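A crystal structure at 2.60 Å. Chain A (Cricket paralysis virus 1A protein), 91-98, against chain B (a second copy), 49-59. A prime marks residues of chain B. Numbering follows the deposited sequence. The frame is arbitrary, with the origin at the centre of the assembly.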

# COMPACT_ATOMS: atom_id res chain seq x y z
N TYR A 91 5.51 -1.06 -3.68
CA TYR A 91 4.35 -0.42 -4.29
C TYR A 91 3.05 -1.13 -3.88
O TYR A 91 3.02 -2.32 -3.61
CB TYR A 91 4.49 -0.30 -5.82
CG TYR A 91 3.34 0.46 -6.48
CD1 TYR A 91 3.25 1.85 -6.42
CD2 TYR A 91 2.33 -0.23 -7.13
CE1 TYR A 91 2.20 2.53 -7.01
CE2 TYR A 91 1.28 0.43 -7.72
CZ TYR A 91 1.20 1.82 -7.66
OH TYR A 91 0.12 2.45 -8.27
N CYS A 92 1.98 -0.35 -3.79
CA CYS A 92 0.71 -0.80 -3.28
C CYS A 92 -0.33 -0.05 -4.10
O CYS A 92 -0.59 1.12 -3.84
CB CYS A 92 0.68 -0.44 -1.79
SG CYS A 92 -0.93 -0.41 -1.00
N PRO A 93 -0.91 -0.70 -5.14
CA PRO A 93 -1.67 0.01 -6.19
C PRO A 93 -2.88 0.81 -5.71
O PRO A 93 -3.83 0.20 -5.19
CB PRO A 93 -2.10 -1.12 -7.14
CG PRO A 93 -2.04 -2.36 -6.32
CD PRO A 93 -0.91 -2.16 -5.36
N GLU A 94 -2.85 2.15 -5.84
CA GLU A 94 -3.94 3.04 -5.36
C GLU A 94 -5.21 2.80 -6.16
O GLU A 94 -5.57 3.56 -7.07
CB GLU A 94 -3.56 4.54 -5.33
CG GLU A 94 -4.62 5.41 -4.64
CD GLU A 94 -4.11 6.78 -4.20
OE1 GLU A 94 -3.12 6.87 -3.43
OE2 GLU A 94 -4.73 7.79 -4.61
N HIS A 95 -5.88 1.71 -5.78
CA HIS A 95 -7.04 1.21 -6.49
C HIS A 95 -8.26 1.97 -5.98
O HIS A 95 -8.70 1.80 -4.84
CB HIS A 95 -7.13 -0.32 -6.34
CG HIS A 95 -7.77 -0.78 -5.07
ND1 HIS A 95 -9.06 -1.25 -5.03
CD2 HIS A 95 -7.31 -0.81 -3.80
CE1 HIS A 95 -9.37 -1.57 -3.78
NE2 HIS A 95 -8.32 -1.31 -3.02
N ARG A 96 -8.79 2.84 -6.83
CA ARG A 96 -9.81 3.81 -6.44
C ARG A 96 -11.13 3.06 -6.29
O ARG A 96 -11.58 2.41 -7.24
CB ARG A 96 -9.92 4.93 -7.47
CG ARG A 96 -8.59 5.57 -7.89
CD ARG A 96 -8.83 6.80 -8.74
NE ARG A 96 -7.85 7.01 -9.82
CZ ARG A 96 -8.09 7.03 -11.14
NH1 ARG A 96 -9.32 6.84 -11.64
NH2 ARG A 96 -7.09 7.26 -11.98
N TYR A 97 -11.72 3.14 -5.10
CA TYR A 97 -12.76 2.19 -4.66
C TYR A 97 -13.80 1.80 -5.74
O TYR A 97 -14.44 2.67 -6.33
CB TYR A 97 -13.48 2.71 -3.40
CG TYR A 97 -14.60 1.80 -2.95
CD1 TYR A 97 -14.36 0.45 -2.69
CD2 TYR A 97 -15.91 2.27 -2.81
CE1 TYR A 97 -15.38 -0.40 -2.30
CE2 TYR A 97 -16.94 1.43 -2.42
CZ TYR A 97 -16.66 0.09 -2.16
OH TYR A 97 -17.67 -0.76 -1.77
N GLY A 98 -13.95 0.49 -5.95
CA GLY A 98 -14.83 -0.06 -6.99
C GLY A 98 -14.15 -1.26 -7.64
O GLY A 98 -14.19 -2.37 -7.10
N PHE B 49 0.35 15.11 -9.12
CA PHE B 49 0.88 13.76 -8.76
C PHE B 49 0.40 13.15 -7.43
O PHE B 49 0.63 13.72 -6.36
CB PHE B 49 2.41 13.78 -8.74
CG PHE B 49 3.03 12.43 -8.56
CD1 PHE B 49 2.93 11.48 -9.55
CD2 PHE B 49 3.71 12.11 -7.39
CE1 PHE B 49 3.49 10.22 -9.38
CE2 PHE B 49 4.28 10.86 -7.22
CZ PHE B 49 4.17 9.91 -8.21
N ASP B 50 -0.25 12.00 -7.53
CA ASP B 50 -0.62 11.22 -6.35
C ASP B 50 0.62 10.54 -5.79
O ASP B 50 1.13 9.57 -6.36
CB ASP B 50 -1.71 10.19 -6.70
CG ASP B 50 -1.99 9.23 -5.55
OD1 ASP B 50 -2.04 9.66 -4.37
OD2 ASP B 50 -2.17 8.04 -5.85
N CYS B 51 1.10 11.06 -4.65
CA CYS B 51 2.26 10.54 -3.94
C CYS B 51 1.96 9.47 -2.88
O CYS B 51 2.87 9.01 -2.21
CB CYS B 51 2.99 11.71 -3.28
SG CYS B 51 2.15 12.45 -1.86
N GLY B 52 0.70 9.08 -2.71
CA GLY B 52 0.33 8.05 -1.73
C GLY B 52 -0.29 8.57 -0.44
O GLY B 52 -0.65 7.76 0.43
N CYS B 53 -0.41 9.89 -0.29
CA CYS B 53 -1.12 10.47 0.85
C CYS B 53 -2.61 10.13 0.88
O CYS B 53 -3.16 9.89 1.97
CB CYS B 53 -0.95 11.98 0.88
SG CYS B 53 0.69 12.49 1.42
N ASP B 54 -3.24 10.09 -0.29
CA ASP B 54 -4.66 9.76 -0.43
C ASP B 54 -5.03 8.45 0.25
O ASP B 54 -6.06 8.36 0.90
CB ASP B 54 -5.05 9.66 -1.91
CG ASP B 54 -4.99 11.01 -2.62
OD1 ASP B 54 -4.76 12.05 -1.95
OD2 ASP B 54 -5.17 11.04 -3.87
N ARG B 55 -4.19 7.43 0.07
CA ARG B 55 -4.44 6.14 0.69
C ARG B 55 -4.40 6.22 2.23
O ARG B 55 -5.16 5.53 2.88
CB ARG B 55 -3.47 5.07 0.17
CG ARG B 55 -3.65 3.70 0.83
CD ARG B 55 -2.52 2.74 0.53
NE ARG B 55 -2.46 2.43 -0.89
CZ ARG B 55 -3.31 1.65 -1.56
NH1 ARG B 55 -4.34 1.04 -0.97
NH2 ARG B 55 -3.12 1.45 -2.84
N ILE B 56 -3.52 7.04 2.80
CA ILE B 56 -3.42 7.17 4.26
C ILE B 56 -4.62 7.91 4.85
O ILE B 56 -5.18 7.49 5.85
CB ILE B 56 -2.13 7.92 4.68
CG1 ILE B 56 -0.88 7.09 4.36
CG2 ILE B 56 -2.15 8.25 6.17
CD1 ILE B 56 0.41 7.89 4.38
N LYS B 57 -4.96 9.03 4.24
CA LYS B 57 -6.12 9.81 4.63
C LYS B 57 -7.39 8.96 4.60
O LYS B 57 -8.20 9.02 5.53
CB LYS B 57 -6.27 11.05 3.74
CG LYS B 57 -5.16 12.10 3.86
CD LYS B 57 -4.90 12.55 5.29
CE LYS B 57 -3.95 13.75 5.35
NZ LYS B 57 -3.81 14.33 6.73
N ARG B 58 -7.53 8.15 3.56
CA ARG B 58 -8.64 7.22 3.42
C ARG B 58 -8.67 6.19 4.55
O ARG B 58 -9.74 5.83 5.05
CB ARG B 58 -8.53 6.52 2.05
CG ARG B 58 -9.50 5.40 1.76
CD ARG B 58 -10.91 5.88 1.58
NE ARG B 58 -11.71 4.91 0.82
CZ ARG B 58 -13.01 5.01 0.58
NH1 ARG B 58 -13.71 6.05 1.04
NH2 ARG B 58 -13.63 4.05 -0.11
N GLU B 59 -7.50 5.72 4.94
CA GLU B 59 -7.34 4.71 5.99
C GLU B 59 -7.88 5.22 7.34
O GLU B 59 -8.73 4.59 7.97
CB GLU B 59 -5.86 4.31 6.10
CG GLU B 59 -5.60 2.86 6.50
CD GLU B 59 -5.60 1.90 5.30
OE1 GLU B 59 -6.70 1.60 4.74
OE2 GLU B 59 -4.48 1.45 4.92

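This is a small, polar contact in which one arginine of a helix, Arg55′, reaches into an irregular loop of the other copy and is held there by backbone carbonyl oxygen, while a cluster of carboxylates crowds together beside it. The two stretches bury 381 Å² in all, and Arg55′ and Glu94 account for the largest shares on their respective sides. Residues 91–98 form no regular helix or strand, and one of their carbonyl groups accepts a hydrogen bond from the arginine. Arg55′ NH2 donates a hydrogen bond to Cys92 O at 2.7 Å; the N-H...acceptor angle of 130° shows that the bond is short but clearly bent. Pro93 O also lies near the edge of the guanidinium, close to its plane, 2.8 Å from Arg55′ NH2. Glu94 CA is 3.1 Å from the same Arg55′ NH2, so this nitrogen sits tightly against three successive residues of the loop. Glu94 N is equally near, 3.1 Å from Arg55′ NH2, but both are donors and no hydrogen bond joins them. The sulfur of Cys92 packs over one face of the guanidinium, with Cys92 SG 3.2 Å from Arg55′ CZ; this cysteine is buried and covalently bonded to a group elsewhere in the structure. The arginine gets within reach through t rotamers at chi1 and chi2, followed by a turn at chi3 (-64°), and its NH1 is hydrogen-bonded elsewhere in the structure.

Glu94 does not pair with the arginine through its carboxylate. Its CA-to-CB bond points sideways, but t rotamers at chi1 and chi2 carry the acid toward Asp50′ and Asp54′. Glu94 OE2 lies 2.9 Å from Asp50′ OD2 and 3.4 Å from Asp54′ OD2. These are acceptor-to-acceptor approaches between like charges, and Glu94 CD is modelled only 2.8 Å from Asp50′ OD2, a clash that should not be read as an attraction. Asp50′ has a partner within its own chain: Gly52′ N donates to Asp50′ OD1 at 3.3 Å, a local link between two residues of the loop. Gly52′ adopts phi/psi of 102/-2, where a side chain would jam against the preceding carbonyl oxygen.

Farther along, the contact thins. Arg58′, one helical turn beyond Arg55′, brings its NH2 to 3.6 Å from Tyr97 CB, approaching the ring obliquely and making no hydrogen bond to the loop. Tyr97 is exposed and poorly ordered, and its CA-to-CB bond points toward the other stretch, but the end of its side chain leads away.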